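Local coordinates for coiled-coil quantitatively-enriched protein 1 (Schizosaccharomyces pombe, PDB 7CUJ) that acts as a molecular adaptor that links telomeres to the meiotic centrosome and is required for telomere clustering, telomere length regulation and chromosome segregation, at residues 94-108 against 130-144. Numbering follows the deposited sequence.
Sequences FSSYAENSSKFLFLQ and FLANTLTQWLKSQNI
Phe-130 O is gripped twice by Thr-134, through its backbone N in the helical bond and through its hydroxyl, with OG1 2.9 Å from Phe-130 O and 43° out of the carbonyl plane. Threonine suits this place because the hydroxyl finds a partner within its own helix while the methyl branch, CG2, faces the neighbouring segment: it sits over a face of Tyr-97, 3.8 Å from the ring centroid, as a CH-pi contact. The side chains of Phe-130 and Tyr-97 approach each other from opposite directions, and Tyr-97 OH lies at the edge of the Phe-130 ring, in its plane, 3.5 Å from Phe-130 CZ.

One turn further on, Trp-138, with CG anti to the backbone N (chi1 179°), carries its indole between the 94-98 loop and helix 102-108. Its pyrrole side lies against Ser-95, CD1 being 3.5 Å from Ser-95 CA, while CZ2 is 3.5 Å from Ala-98 CB, a methyl small enough to let the ring in close. The far edge points at Phe-104 O, near the indole plane, and Trp-138 CE3 lies 3.5 Å from Phe-104 CD2, the two rings inclined at 31°. Gln-108 crosses the outer end of the indole with its aliphatic carbons. Were Trp-138 an alanine, the gap left between Ser-95, Ala-98, Phe-104 and Gln-108 would probably let the 94-98 loop shift.

Deeper in, branched Leu-135 serves two partners: CD2 lies over a face of Phe-104, 4.0 Å from its centroid, and CD1 is 3.6 Å from Leu-107 CD1. Leu-135 also touches Ile-164 of strand 162-166, whereas Lys-103 and Phe-106 lean on strand 208-213. Neighbouring helices over a parallel six-stranded sheet, 129-141 forming the crossover from strand 121-126 to 146-148, typify an alpha/beta domain, here one piece of the longer telomere protein.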
# COMPACT_ATOMS: atom_id res chain seq x y z
N PHE A 94 9.40 -5.01 -34.79
CA PHE A 94 10.30 -6.16 -34.52
C PHE A 94 11.76 -5.73 -34.74
O PHE A 94 12.03 -4.89 -35.60
CB PHE A 94 9.87 -7.36 -35.36
CG PHE A 94 10.35 -7.39 -36.79
CD1 PHE A 94 10.26 -6.27 -37.61
CD2 PHE A 94 10.87 -8.56 -37.33
CE1 PHE A 94 10.71 -6.31 -38.92
CE2 PHE A 94 11.31 -8.59 -38.65
CZ PHE A 94 11.23 -7.47 -39.44
N SER A 95 12.66 -6.30 -33.93
CA SER A 95 14.10 -6.05 -33.95
C SER A 95 14.48 -4.87 -33.05
O SER A 95 15.65 -4.49 -33.00
CB SER A 95 14.67 -5.94 -35.35
OG SER A 95 14.54 -4.62 -35.86
N SER A 96 13.49 -4.32 -32.34
CA SER A 96 13.74 -3.36 -31.27
C SER A 96 14.05 -4.09 -29.97
O SER A 96 14.59 -3.50 -29.04
CB SER A 96 12.55 -2.45 -31.07
OG SER A 96 12.58 -1.36 -31.97
N TYR A 97 13.74 -5.39 -29.94
CA TYR A 97 13.37 -6.08 -28.71
C TYR A 97 14.57 -6.71 -28.00
O TYR A 97 14.63 -6.69 -26.78
CB TYR A 97 12.22 -7.05 -28.99
CG TYR A 97 10.93 -6.36 -29.37
CD1 TYR A 97 10.71 -5.91 -30.66
CD2 TYR A 97 9.94 -6.12 -28.43
CE1 TYR A 97 9.54 -5.27 -31.02
CE2 TYR A 97 8.76 -5.48 -28.77
CZ TYR A 97 8.56 -5.05 -30.07
OH TYR A 97 7.40 -4.41 -30.41
N ALA A 98 15.53 -7.24 -28.77
CA ALA A 98 16.65 -7.99 -28.20
C ALA A 98 17.56 -7.09 -27.37
O ALA A 98 18.50 -7.57 -26.75
CB ALA A 98 17.42 -8.67 -29.31
N GLU A 99 17.26 -5.78 -27.35
CA GLU A 99 18.03 -4.79 -26.62
C GLU A 99 17.94 -5.05 -25.12
O GLU A 99 18.93 -4.88 -24.40
CB GLU A 99 17.53 -3.39 -26.97
CG GLU A 99 18.28 -2.26 -26.28
CD GLU A 99 17.96 -0.87 -26.79
OE1 GLU A 99 16.84 -0.65 -27.28
OE2 GLU A 99 18.85 0.00 -26.70
N ASN A 100 16.76 -5.47 -24.65
CA ASN A 100 16.47 -5.54 -23.23
C ASN A 100 16.12 -6.96 -22.79
O ASN A 100 15.69 -7.16 -21.66
CB ASN A 100 15.39 -4.54 -22.82
CG ASN A 100 15.90 -3.12 -22.72
OD1 ASN A 100 16.68 -2.79 -21.82
ND2 ASN A 100 15.46 -2.26 -23.63
N SER A 101 16.31 -7.94 -23.68
CA SER A 101 16.03 -9.33 -23.34
C SER A 101 17.23 -10.22 -23.64
O SER A 101 17.61 -10.39 -24.80
CB SER A 101 14.79 -9.84 -24.03
OG SER A 101 14.58 -11.21 -23.73
N SER A 102 17.81 -10.79 -22.58
CA SER A 102 18.87 -11.78 -22.67
C SER A 102 18.36 -13.04 -23.35
O SER A 102 19.15 -13.83 -23.86
CB SER A 102 19.40 -12.12 -21.30
OG SER A 102 20.42 -11.21 -20.91
N LYS A 103 17.04 -13.23 -23.34
CA LYS A 103 16.43 -14.43 -23.88
C LYS A 103 16.43 -14.37 -25.41
O LYS A 103 16.81 -15.34 -26.06
CB LYS A 103 15.02 -14.63 -23.30
CG LYS A 103 15.00 -15.08 -21.85
CD LYS A 103 13.61 -15.34 -21.32
CE LYS A 103 13.63 -15.89 -19.91
NZ LYS A 103 12.26 -16.07 -19.38
N PHE A 104 15.99 -13.23 -25.95
CA PHE A 104 16.02 -12.99 -27.39
C PHE A 104 17.45 -13.11 -27.91
O PHE A 104 17.69 -13.78 -28.91
CB PHE A 104 15.40 -11.63 -27.72
CG PHE A 104 13.91 -11.64 -27.96
CD1 PHE A 104 13.03 -12.10 -26.99
CD2 PHE A 104 13.38 -11.16 -29.15
CE1 PHE A 104 11.67 -12.11 -27.21
CE2 PHE A 104 12.01 -11.16 -29.37
CZ PHE A 104 11.16 -11.63 -28.40
N LEU A 105 18.39 -12.45 -27.22
CA LEU A 105 19.79 -12.44 -27.61
C LEU A 105 20.35 -13.85 -27.57
O LEU A 105 21.10 -14.25 -28.46
CB LEU A 105 20.58 -11.49 -26.70
CG LEU A 105 22.08 -11.41 -26.97
CD1 LEU A 105 22.38 -10.94 -28.39
CD2 LEU A 105 22.77 -10.50 -25.96
N PHE A 106 19.99 -14.61 -26.52
CA PHE A 106 20.42 -15.99 -26.39
C PHE A 106 20.01 -16.79 -27.62
O PHE A 106 20.84 -17.49 -28.21
CB PHE A 106 19.89 -16.63 -25.11
CG PHE A 106 20.11 -18.12 -25.03
CD1 PHE A 106 21.33 -18.63 -24.59
CD2 PHE A 106 19.12 -19.01 -25.42
CE1 PHE A 106 21.54 -20.00 -24.53
CE2 PHE A 106 19.34 -20.38 -25.36
CZ PHE A 106 20.55 -20.88 -24.92
N LEU A 107 18.73 -16.68 -28.00
CA LEU A 107 18.17 -17.46 -29.09
C LEU A 107 18.84 -17.09 -30.41
O LEU A 107 19.07 -17.96 -31.25
CB LEU A 107 16.66 -17.25 -29.14
CG LEU A 107 15.86 -17.94 -28.04
CD1 LEU A 107 14.41 -17.47 -28.04
CD2 LEU A 107 15.91 -19.46 -28.19
N GLN A 108 19.17 -15.80 -30.57
CA GLN A 108 19.84 -15.31 -31.77
C GLN A 108 21.23 -15.94 -31.88
O GLN A 108 21.58 -16.48 -32.92
CB GLN A 108 19.96 -13.78 -31.72
CG GLN A 108 20.47 -13.16 -33.01
CD GLN A 108 21.19 -11.85 -32.75
OE1 GLN A 108 22.31 -11.82 -32.26
NE2 GLN A 108 20.53 -10.76 -33.09
N PHE A 130 1.71 -12.22 -28.37
CA PHE A 130 2.42 -11.12 -28.99
C PHE A 130 3.90 -11.46 -29.15
O PHE A 130 4.46 -11.26 -30.23
CB PHE A 130 2.22 -9.82 -28.21
CG PHE A 130 3.16 -8.72 -28.63
CD1 PHE A 130 3.03 -8.10 -29.86
CD2 PHE A 130 4.22 -8.33 -27.81
CE1 PHE A 130 3.91 -7.11 -30.26
CE2 PHE A 130 5.10 -7.34 -28.21
CZ PHE A 130 4.94 -6.73 -29.43
N LEU A 131 4.52 -11.97 -28.08
CA LEU A 131 5.94 -12.24 -28.07
C LEU A 131 6.26 -13.40 -29.01
O LEU A 131 7.29 -13.38 -29.69
CB LEU A 131 6.40 -12.54 -26.64
CG LEU A 131 6.48 -11.32 -25.71
CD1 LEU A 131 6.84 -11.74 -24.30
CD2 LEU A 131 7.49 -10.31 -26.24
N ALA A 132 5.38 -14.41 -29.04
CA ALA A 132 5.49 -15.51 -29.98
C ALA A 132 5.63 -14.98 -31.40
O ALA A 132 6.52 -15.39 -32.14
CB ALA A 132 4.30 -16.43 -29.85
N ASN A 133 4.75 -14.03 -31.76
CA ASN A 133 4.72 -13.45 -33.09
C ASN A 133 5.99 -12.66 -33.36
O ASN A 133 6.59 -12.78 -34.42
CB ASN A 133 3.49 -12.56 -33.31
CG ASN A 133 2.17 -13.27 -33.08
OD1 ASN A 133 2.10 -14.50 -33.09
ND2 ASN A 133 1.11 -12.51 -32.88
N THR A 134 6.39 -11.84 -32.37
CA THR A 134 7.54 -10.96 -32.50
C THR A 134 8.82 -11.78 -32.61
O THR A 134 9.69 -11.46 -33.41
CB THR A 134 7.58 -9.94 -31.35
OG1 THR A 134 6.33 -9.25 -31.29
CG2 THR A 134 8.71 -8.94 -31.49
N LEU A 135 8.92 -12.85 -31.81
CA LEU A 135 10.09 -13.71 -31.79
C LEU A 135 10.22 -14.40 -33.15
O LEU A 135 11.29 -14.36 -33.76
CB LEU A 135 9.96 -14.74 -30.67
CG LEU A 135 11.21 -15.10 -29.87
CD1 LEU A 135 11.19 -16.57 -29.47
CD2 LEU A 135 12.49 -14.78 -30.63
N THR A 136 9.12 -15.01 -33.59
CA THR A 136 9.04 -15.74 -34.85
C THR A 136 9.51 -14.86 -36.01
O THR A 136 10.31 -15.29 -36.83
CB THR A 136 7.62 -16.27 -35.11
OG1 THR A 136 7.21 -17.08 -34.01
CG2 THR A 136 7.50 -17.07 -36.39
N GLN A 137 9.00 -13.62 -36.05
CA GLN A 137 9.28 -12.71 -37.14
C GLN A 137 10.72 -12.22 -37.05
O GLN A 137 11.35 -11.95 -38.08
CB GLN A 137 8.29 -11.54 -37.15
CG GLN A 137 6.87 -11.94 -37.56
CD GLN A 137 6.79 -12.54 -38.95
OE1 GLN A 137 7.51 -12.16 -39.86
NE2 GLN A 137 5.88 -13.50 -39.11
N TRP A 138 11.24 -12.10 -35.83
CA TRP A 138 12.58 -11.57 -35.62
C TRP A 138 13.65 -12.60 -35.96
O TRP A 138 14.74 -12.24 -36.41
CB TRP A 138 12.74 -11.01 -34.20
CG TRP A 138 14.12 -10.48 -33.95
CD1 TRP A 138 14.72 -9.43 -34.58
CD2 TRP A 138 15.08 -11.01 -33.03
NE1 TRP A 138 15.99 -9.25 -34.09
CE2 TRP A 138 16.24 -10.20 -33.14
CE3 TRP A 138 15.09 -12.07 -32.12
CZ2 TRP A 138 17.38 -10.43 -32.38
CZ3 TRP A 138 16.22 -12.29 -31.36
CH2 TRP A 138 17.35 -11.48 -31.49
N LEU A 139 13.35 -13.89 -35.74
CA LEU A 139 14.29 -14.96 -36.04
C LEU A 139 14.40 -15.13 -37.55
O LEU A 139 15.50 -15.36 -38.07
CB LEU A 139 13.85 -16.26 -35.36
CG LEU A 139 14.05 -16.32 -33.84
CD1 LEU A 139 13.48 -17.62 -33.29
CD2 LEU A 139 15.52 -16.18 -33.47
N LYS A 140 13.26 -15.02 -38.25
CA LYS A 140 13.22 -15.06 -39.71
C LYS A 140 14.11 -13.95 -40.27
O LYS A 140 14.87 -14.17 -41.20
CB LYS A 140 11.79 -14.88 -40.21
CG LYS A 140 10.86 -16.07 -40.02
CD LYS A 140 9.43 -15.76 -40.40
CE LYS A 140 8.48 -16.91 -40.17
NZ LYS A 140 7.09 -16.59 -40.60
N SER A 141 14.00 -12.77 -39.65
CA SER A 141 14.74 -11.57 -40.02
C SER A 141 16.25 -11.80 -40.01
O SER A 141 16.97 -11.13 -40.73
CB SER A 141 14.35 -10.42 -39.11
OG SER A 141 15.46 -9.59 -38.82
N GLN A 142 16.71 -12.75 -39.18
CA GLN A 142 18.13 -13.02 -39.02
C GLN A 142 18.51 -14.31 -39.75
O GLN A 142 19.55 -14.90 -39.47
CB GLN A 142 18.50 -13.12 -37.54
CG GLN A 142 18.09 -11.93 -36.68
CD GLN A 142 18.94 -10.70 -36.88
OE1 GLN A 142 19.93 -10.48 -36.19
NE2 GLN A 142 18.55 -9.87 -37.84
N ASN A 143 17.65 -14.74 -40.69
CA ASN A 143 17.86 -15.93 -41.51
C ASN A 143 17.87 -17.20 -40.65
O ASN A 143 18.79 -18.00 -40.75
CB ASN A 143 19.12 -15.84 -42.38
CG ASN A 143 19.07 -14.74 -43.42
OD1 ASN A 143 18.01 -14.45 -43.97
ND2 ASN A 143 20.21 -14.14 -43.70
N ILE A 144 16.84 -17.36 -39.81
CA ILE A 144 16.64 -18.58 -39.05
C ILE A 144 15.27 -19.14 -39.41
O ILE A 144 14.27 -18.43 -39.36
CB ILE A 144 16.80 -18.34 -37.53
CG1 ILE A 144 18.15 -17.72 -37.18
CG2 ILE A 144 16.55 -19.62 -36.74
CD1 ILE A 144 18.20 -17.04 -35.83